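Local coordinates for FAD-dependent pyridine nucleotide-disulphide oxidoreductase (Desulfovibrio vulgaris, PDB 3IWA), which probably transfers electrons from NAD(P)H through FAD to a disulphide or similar acceptor, as pyridine nucleotide-disulphide oxidoreductases do, at residues 194-202 / 352-360; 365-373 / 449-460. One frame throughout, in Å; residues are numbered along the deposited sequence.

In the fold
Contact 1 joins the loop before helix 202-214, in the pyridine nucleotide-disulphide oxidoreductase family region, to the start of helix 356-361 in the dimerisation region. Contact 2 lies wholly on the C-terminal side, where helix 449-461 packs on strand 366-372. The two follow one after the other along the chain, and their centres are about 16 Å apart. Both reach the same five-stranded antiparallel sheet, contact 1 beside the end of strand 348-353 and contact 2 on outermost strand 366-372. Val356 and Ala359 pack on Asn368 and Ala366, so the two contacts meet directly. They put the oxidoreductase-family loop and helix 356-361 on one face of strand 366-372 and helix 449-461, whose polar residues bond the second subunit, on the other.

Contact 1: residues 194-202 / 352-360; sequences QIMPGFTSK and AGLTVEGAL
The N-termini of two helices come together where the loop before helix 202-214 meets the first turn of helix 356-361: the N-cap residues Ser201 and Thr355 have CA atoms 5.6 Å apart. Glu357 OE2 accepts from Lys202 N at 2.9 Å, and the N-H...O angle of 177° makes this bond almost straight, although the donor stands above the carboxylate plane. A bend at chi2 (87°) brings the carboxylate against the Ser201-Lys202 backbone, where its negative charge is probably favoured by the N-terminus of helix 202-214. Thr355 divides its work between two branches. CG2 sits over the face of the Phe199-Thr200 peptide, 3.2 Å from Phe199 C. OG1 accepts from Gly358 N and donates to a water at 2.7 Å. That water also donates to Thr200 O and to Glu357 OE1, tying both sides together. Within the loop, Gln194 NE2 grips Ile195 O and Thr200 O, with both acceptors near its amide plane. Around the contact, Ser201 OG bonds Gln389 of strand 386-393 as well as Leu204 N of helix 202-214, and the Phe199 ring meets Trp340 of strand 340-343 edge-to-face.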
loop_
_atom_site.group_PDB
_atom_site.type_symbol
_atom_site.label_atom_id
_atom_site.label_comp_id
_atom_site.label_asym_id
_atom_site.label_seq_id
_atom_site.Cartn_x
_atom_site.Cartn_y
_atom_site.Cartn_z
ATOM N N GLN A 194 -19.080 7.029 20.597
ATOM C CA GLN A 194 -18.302 7.614 19.539
ATOM C C GLN A 194 -18.957 7.301 18.205
ATOM O O GLN A 194 -19.647 6.308 18.085
ATOM C CB GLN A 194 -16.865 7.052 19.569
ATOM C CG GLN A 194 -16.778 5.521 19.443
ATOM C CD GLN A 194 -15.380 5.019 19.097
ATOM O OE1 GLN A 194 -14.617 4.652 19.980
ATOM N NE2 GLN A 194 -15.031 5.045 17.805
ATOM N N ILE A 195 -18.736 8.150 17.207
ATOM C CA ILE A 195 -19.025 7.802 15.834
ATOM C C ILE A 195 -17.942 6.855 15.325
ATOM O O ILE A 195 -16.872 6.731 15.943
ATOM C CB ILE A 195 -19.144 9.050 14.922
ATOM C CG1 ILE A 195 -17.811 9.800 14.836
ATOM C CG2 ILE A 195 -20.346 9.957 15.395
ATOM C CD1 ILE A 195 -17.741 10.762 13.668
ATOM N N MET A 196 -18.242 6.183 14.210
ATOM C CA MET A 196 -17.426 5.101 13.644
ATOM C C MET A 196 -16.962 4.012 14.639
ATOM O O MET A 196 -15.826 3.548 14.551
ATOM C CB MET A 196 -16.225 5.685 12.898
ATOM C CG MET A 196 -16.599 6.486 11.654
ATOM S SD MET A 196 -17.210 5.481 10.326
ATOM C CE MET A 196 -15.651 5.241 9.533
ATOM N N PRO A 197 -17.851 3.555 15.538
ATOM C CA PRO A 197 -17.394 2.559 16.484
ATOM C C PRO A 197 -16.967 1.273 15.793
ATOM O O PRO A 197 -17.633 0.816 14.889
ATOM C CB PRO A 197 -18.615 2.331 17.385
ATOM C CG PRO A 197 -19.784 2.860 16.628
ATOM C CD PRO A 197 -19.246 3.947 15.784
ATOM N N GLY A 198 -15.823 0.730 16.199
ATOM C CA GLY A 198 -15.290 -0.465 15.570
ATOM C C GLY A 198 -14.472 -0.220 14.310
ATOM O O GLY A 198 -13.865 -1.158 13.803
ATOM N N PHE A 199 -14.486 1.007 13.778
ATOM C CA PHE A 199 -13.688 1.370 12.604
ATOM C C PHE A 199 -12.506 2.310 12.921
ATOM O O PHE A 199 -11.422 2.115 12.374
ATOM C CB PHE A 199 -14.558 2.019 11.537
ATOM C CG PHE A 199 -15.419 1.037 10.752
ATOM C CD1 PHE A 199 -15.296 0.947 9.372
ATOM C CD2 PHE A 199 -16.358 0.224 11.393
ATOM C CE1 PHE A 199 -16.070 0.062 8.649
ATOM C CE2 PHE A 199 -17.141 -0.672 10.674
ATOM C CZ PHE A 199 -16.994 -0.751 9.296
ATOM N N THR A 200 -12.725 3.339 13.750
ATOM C CA THR A 200 -11.632 4.124 14.313
ATOM C C THR A 200 -11.663 4.036 15.834
ATOM O O THR A 200 -12.695 3.703 16.409
ATOM C CB THR A 200 -11.682 5.598 13.919
ATOM O OG1 THR A 200 -12.724 6.227 14.658
ATOM C CG2 THR A 200 -11.904 5.787 12.421
ATOM N N SER A 201 -10.535 4.330 16.487
ATOM C CA SER A 201 -10.525 4.509 17.959
ATOM C C SER A 201 -11.366 5.722 18.383
ATOM O O SER A 201 -11.687 6.576 17.566
ATOM C CB SER A 201 -9.092 4.727 18.492
ATOM O OG SER A 201 -8.597 5.992 18.051
ATOM N N LYS A 202 -11.680 5.814 19.667
ATOM C CA LYS A 202 -12.355 7.002 20.235
ATOM C C LYS A 202 -11.575 8.293 19.960
ATOM O O LYS A 202 -12.127 9.275 19.461
ATOM C CB LYS A 202 -12.557 6.811 21.744
ATOM C CG LYS A 202 -13.659 7.686 22.331
ATOM C CD LYS A 202 -14.061 7.277 23.751
ATOM C CE LYS A 202 -14.795 8.450 24.462
ATOM N NZ LYS A 202 -14.794 8.316 25.962
ATOM N N ALA A 352 -7.937 -0.654 8.559
ATOM C CA ALA A 352 -8.026 -2.079 8.289
ATOM C C ALA A 352 -7.779 -2.789 9.579
ATOM O O ALA A 352 -7.030 -2.302 10.382
ATOM C CB ALA A 352 -7.008 -2.541 7.235
ATOM N N GLY A 353 -8.400 -3.939 9.763
ATOM C CA GLY A 353 -8.186 -4.728 10.937
ATOM C C GLY A 353 -8.912 -4.111 12.132
ATOM O O GLY A 353 -9.887 -3.359 11.981
ATOM N N LEU A 354 -8.394 -4.409 13.314
ATOM C CA LEU A 354 -9.030 -4.013 14.560
ATOM C C LEU A 354 -8.621 -2.642 15.045
ATOM O O LEU A 354 -7.486 -2.207 14.843
ATOM C CB LEU A 354 -8.694 -5.008 15.649
ATOM C CG LEU A 354 -8.959 -6.460 15.317
ATOM C CD1 LEU A 354 -8.439 -7.351 16.430
ATOM C CD2 LEU A 354 -10.438 -6.654 15.067
ATOM N N THR A 355 -9.566 -1.960 15.679
ATOM C CA THR A 355 -9.251 -0.768 16.438
ATOM C C THR A 355 -8.784 -1.258 17.802
ATOM O O THR A 355 -8.979 -2.390 18.128
ATOM C CB THR A 355 -10.480 0.154 16.634
ATOM O OG1 THR A 355 -11.419 -0.485 17.513
ATOM C CG2 THR A 355 -11.159 0.530 15.272
ATOM N N VAL A 356 -8.179 -0.392 18.596
ATOM C CA VAL A 356 -7.734 -0.761 19.935
ATOM C C VAL A 356 -8.904 -1.294 20.822
ATOM O O VAL A 356 -8.795 -2.359 21.445
ATOM C CB VAL A 356 -6.975 0.434 20.631
ATOM C CG1 VAL A 356 -7.811 1.753 20.665
ATOM C CG2 VAL A 356 -6.530 0.032 22.048
ATOM N N GLU A 357 -10.019 -0.573 20.817
ATOM C CA GLU A 357 -11.198 -0.970 21.590
ATOM C C GLU A 357 -11.721 -2.320 21.073
ATOM O O GLU A 357 -12.064 -3.212 21.847
ATOM C CB GLU A 357 -12.309 0.102 21.494
ATOM C CG GLU A 357 -11.926 1.521 22.048
ATOM C CD GLU A 357 -11.230 2.482 21.018
ATOM O OE1 GLU A 357 -10.970 2.093 19.837
ATOM O OE2 GLU A 357 -10.935 3.650 21.424
ATOM N N GLY A 358 -11.734 -2.464 19.748
ATOM C CA GLY A 358 -12.049 -3.726 19.119
ATOM C C GLY A 358 -11.111 -4.837 19.530
ATOM O O GLY A 358 -11.540 -5.947 19.783
ATOM N N ALA A 359 -9.816 -4.561 19.559
ATOM C CA ALA A 359 -8.859 -5.601 19.964
ATOM C C ALA A 359 -9.045 -5.901 21.456
ATOM O O ALA A 359 -9.001 -7.047 21.873
ATOM C CB ALA A 359 -7.403 -5.195 19.645
ATOM N N LEU A 360 -9.282 -4.868 22.254
ATOM C CA LEU A 360 -9.531 -5.093 23.689
ATOM C C LEU A 360 -10.789 -5.904 23.856
ATOM O O LEU A 360 -10.802 -6.837 24.653
ATOM C CB LEU A 360 -9.603 -3.807 24.501
ATOM C CG LEU A 360 -8.298 -2.983 24.594
ATOM C CD1 LEU A 360 -8.607 -1.530 25.066
ATOM C CD2 LEU A 360 -7.238 -3.618 25.469
HETATM O O HOH W 1 -12.512 -2.913 15.521
HETATM O O HOH W 2 -13.379 1.290 18.112
HETATM O O HOH W 3 -10.199 -0.126 11.307
#

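Contact 2: residues 365-373 / 449-460; sequences DAVNVHVEQ and IVNVAGNVADNV
Val371 lies alongside Ile449, the two side chains passing in opposite directions, with Val371 CG1 only 3.3 Å from Ile449 CG1, a closer approach than methyl and methylene carbons normally make. Its other methyl, CG2, presses on the helix backbone at Ala453 CA, 3.7 Å away. With CG1 set anti to the backbone N (chi1 161°), the two branches of Val371 divide between Ile449 on one side and the Ala453 and Val456 turn on the other. Two residues earlier, Val369 likewise splits its methyls: CG1 meets Val456 CG1 at 3.5 Å, again a close pair, and CG2 meets Ala457 CB at 3.9 Å. Val367 CG2 extends the row to Val460 CG1 at 4.0 Å, and at the other end Gln373 NE2 reaches Ile449 CB at 3.9 Å. Alternate residues of the strand thus point at the helix, whose axis comes within 8.2 Å of the strand axis at 136° between their N-to-C directions. The small Ala453 and Ala457 lie at the closest backbone approaches, opposite Val371 and Val369. Several other helix positions are polar, and they bond both their own chain and the second subunit: Asp458 forms salt bridges with Arg397 of its own chain and with Arg320 of the second subunit. With no hydrogen bond between strand and helix, the contact rests mainly on valine, isoleucine and alanine packing, with the polar Gln373 at its end.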
loop_
_atom_site.group_PDB
_atom_site.type_symbol
_atom_site.label_atom_id
_atom_site.label_comp_id
_atom_site.label_asym_id
_atom_site.label_seq_id
_atom_site.Cartn_x
_atom_site.Cartn_y
_atom_site.Cartn_z
ATOM N N ASP A 365 -4.380 -8.129 24.764
ATOM C CA ASP A 365 -3.670 -7.109 25.505
ATOM C C ASP A 365 -3.063 -6.101 24.508
ATOM O O ASP A 365 -1.881 -6.103 24.242
ATOM C CB ASP A 365 -2.594 -7.804 26.363
ATOM C CG ASP A 365 -1.753 -6.828 27.214
ATOM O OD1 ASP A 365 -2.077 -5.621 27.298
ATOM O OD2 ASP A 365 -0.748 -7.312 27.787
ATOM N N ALA A 366 -3.894 -5.225 23.963
ATOM C CA ALA A 366 -3.504 -4.405 22.829
ATOM C C ALA A 366 -3.144 -3.019 23.245
ATOM O O ALA A 366 -3.672 -2.509 24.207
ATOM C CB ALA A 366 -4.634 -4.328 21.841
ATOM N N VAL A 367 -2.284 -2.378 22.465
ATOM C CA VAL A 367 -1.953 -0.991 22.692
ATOM C C VAL A 367 -2.116 -0.203 21.403
ATOM O O VAL A 367 -1.811 -0.678 20.322
ATOM C CB VAL A 367 -0.523 -0.837 23.300
ATOM C CG1 VAL A 367 0.359 -2.005 22.940
ATOM C CG2 VAL A 367 0.126 0.414 22.834
ATOM N N ASN A 368 -2.630 1.000 21.535
ATOM C CA ASN A 368 -2.803 1.902 20.443
ATOM C C ASN A 368 -1.646 2.898 20.426
ATOM O O ASN A 368 -1.501 3.708 21.344
ATOM C CB ASN A 368 -4.114 2.654 20.629
ATOM C CG ASN A 368 -4.681 3.202 19.333
ATOM O OD1 ASN A 368 -5.202 4.309 19.303
ATOM N ND2 ASN A 368 -4.618 2.425 18.269
ATOM N N VAL A 369 -0.837 2.833 19.377
ATOM C CA VAL A 369 0.295 3.737 19.166
ATOM C C VAL A 369 -0.033 4.780 18.091
ATOM O O VAL A 369 -0.392 4.437 16.989
ATOM C CB VAL A 369 1.492 2.892 18.694
ATOM C CG1 VAL A 369 2.703 3.745 18.405
ATOM C CG2 VAL A 369 1.807 1.835 19.723
ATOM N N HIS A 370 0.100 6.052 18.398
ATOM C CA HIS A 370 -0.182 7.086 17.406
ATOM C C HIS A 370 1.078 7.837 16.968
ATOM O O HIS A 370 2.044 7.933 17.684
ATOM C CB HIS A 370 -1.229 8.071 17.914
ATOM C CG HIS A 370 -0.917 8.624 19.257
ATOM N ND1 HIS A 370 -0.184 9.780 19.429
ATOM C CD2 HIS A 370 -1.186 8.155 20.500
ATOM C CE1 HIS A 370 -0.027 10.012 20.724
ATOM N NE2 HIS A 370 -0.627 9.042 21.396
ATOM N N VAL A 371 1.015 8.371 15.768
ATOM C CA VAL A 371 2.072 9.116 15.174
ATOM C C VAL A 371 1.417 10.197 14.357
ATOM O O VAL A 371 0.409 9.934 13.704
ATOM C CB VAL A 371 2.867 8.219 14.232
ATOM C CG1 VAL A 371 3.646 9.060 13.302
ATOM C CG2 VAL A 371 3.765 7.254 15.028
ATOM N N GLU A 372 1.964 11.411 14.418
ATOM C CA GLU A 372 1.482 12.549 13.604
ATOM C C GLU A 372 2.619 13.129 12.781
ATOM O O GLU A 372 3.782 12.944 13.132
ATOM C CB GLU A 372 0.875 13.661 14.474
ATOM C CG GLU A 372 -0.349 13.228 15.268
ATOM C CD GLU A 372 -0.000 12.321 16.434
ATOM O OE1 GLU A 372 1.036 12.568 17.090
ATOM O OE2 GLU A 372 -0.760 11.371 16.707
ATOM N N GLN A 373 2.282 13.827 11.694
ATOM C CA GLN A 373 3.281 14.422 10.784
ATOM C C GLN A 373 2.926 15.869 10.436
ATOM O O GLN A 373 1.791 16.166 10.046
ATOM C CB GLN A 373 3.397 13.586 9.511
ATOM C CG GLN A 373 4.438 14.077 8.482
ATOM C CD GLN A 373 4.532 13.152 7.261
ATOM O OE1 GLN A 373 3.919 13.410 6.221
ATOM N NE2 GLN A 373 5.285 12.062 7.395
ATOM N N ILE A 449 6.202 7.596 7.446
ATOM C CA ILE A 449 5.405 7.548 8.649
ATOM C C ILE A 449 4.996 6.152 9.053
ATOM O O ILE A 449 4.906 5.870 10.230
ATOM C CB ILE A 449 4.203 8.530 8.587
ATOM C CG1 ILE A 449 3.559 8.629 9.983
ATOM C CG2 ILE A 449 3.227 8.142 7.501
ATOM C CD1 ILE A 449 2.384 9.564 10.076
ATOM N N VAL A 450 4.834 5.245 8.095
ATOM C CA VAL A 450 4.506 3.866 8.418
ATOM C C VAL A 450 5.637 3.189 9.198
ATOM O O VAL A 450 5.380 2.471 10.164
ATOM C CB VAL A 450 4.212 3.032 7.153
ATOM C CG1 VAL A 450 4.297 1.549 7.462
ATOM C CG2 VAL A 450 2.837 3.373 6.616
ATOM N N ASN A 451 6.871 3.379 8.736
ATOM C CA ASN A 451 8.045 2.866 9.434
ATOM C C ASN A 451 8.154 3.534 10.814
ATOM O O ASN A 451 8.457 2.899 11.800
ATOM C CB ASN A 451 9.347 3.144 8.643
ATOM C CG ASN A 451 9.424 2.423 7.286
ATOM O OD1 ASN A 451 9.888 3.006 6.320
ATOM N ND2 ASN A 451 8.999 1.161 7.225
ATOM N N VAL A 452 7.910 4.835 10.868
ATOM C CA VAL A 452 7.991 5.559 12.137
ATOM C C VAL A 452 6.975 4.958 13.117
ATOM O O VAL A 452 7.302 4.744 14.257
ATOM C CB VAL A 452 7.812 7.078 11.926
ATOM C CG1 VAL A 452 7.688 7.861 13.297
ATOM C CG2 VAL A 452 8.976 7.625 11.046
ATOM N N ALA A 453 5.783 4.595 12.657
ATOM C CA ALA A 453 4.793 3.996 13.556
ATOM C C ALA A 453 5.314 2.690 14.125
ATOM O O ALA A 453 5.104 2.405 15.295
ATOM C CB ALA A 453 3.448 3.780 12.848
ATOM N N GLY A 454 5.963 1.878 13.292
ATOM C CA GLY A 454 6.568 0.625 13.762
ATOM C C GLY A 454 7.699 0.838 14.781
ATOM O O GLY A 454 7.843 0.076 15.718
ATOM N N ASN A 455 8.477 1.897 14.607
ATOM C CA ASN A 455 9.561 2.219 15.550
ATOM C C ASN A 455 9.018 2.710 16.909
ATOM O O ASN A 455 9.469 2.239 17.959
ATOM C CB ASN A 455 10.511 3.258 14.940
ATOM C CG ASN A 455 11.243 2.734 13.666
ATOM O OD1 ASN A 455 11.235 1.540 13.327
ATOM N ND2 ASN A 455 11.866 3.644 12.986
ATOM N N VAL A 456 8.038 3.618 16.876
ATOM C CA VAL A 456 7.362 4.057 18.093
ATOM C C VAL A 456 6.687 2.908 18.841
ATOM O O VAL A 456 6.798 2.814 20.056
ATOM C CB VAL A 456 6.345 5.168 17.840
ATOM C CG1 VAL A 456 5.609 5.488 19.137
ATOM C CG2 VAL A 456 7.019 6.399 17.266
ATOM N N ALA A 457 6.062 1.981 18.125
ATOM C CA ALA A 457 5.453 0.807 18.757
ATOM C C ALA A 457 6.464 -0.176 19.394
ATOM O O ALA A 457 6.204 -0.808 20.428
ATOM C CB ALA A 457 4.603 0.079 17.725
ATOM N N ASP A 458 7.586 -0.385 18.721
ATOM C CA ASP A 458 8.670 -1.189 19.280
ATOM C C ASP A 458 9.222 -0.483 20.534
ATOM O O ASP A 458 9.496 -1.131 21.534
ATOM C CB ASP A 458 9.758 -1.401 18.224
ATOM C CG ASP A 458 11.037 -1.998 18.787
ATOM O OD1 ASP A 458 11.011 -2.848 19.688
ATOM O OD2 ASP A 458 12.085 -1.626 18.275
ATOM N N ASN A 459 9.340 0.841 20.470
ATOM C CA ASN A 459 9.691 1.643 21.641
ATOM C C ASN A 459 8.636 1.594 22.785
ATOM O O ASN A 459 8.984 1.377 23.967
ATOM C CB ASN A 459 9.962 3.103 21.228
ATOM C CG ASN A 459 11.252 3.259 20.436
ATOM O OD1 ASN A 459 12.056 2.335 20.344
ATOM N ND2 ASN A 459 11.426 4.415 19.832
ATOM N N VAL A 460 7.353 1.800 22.450
ATOM C CA VAL A 460 6.299 1.688 23.475
ATOM C C VAL A 460 6.349 0.294 24.101
ATOM O O VAL A 460 6.356 0.186 25.310
ATOM C CB VAL A 460 4.888 2.023 22.961
ATOM C CG1 VAL A 460 3.820 1.590 24.000
ATOM C CG2 VAL A 460 4.772 3.488 22.649
#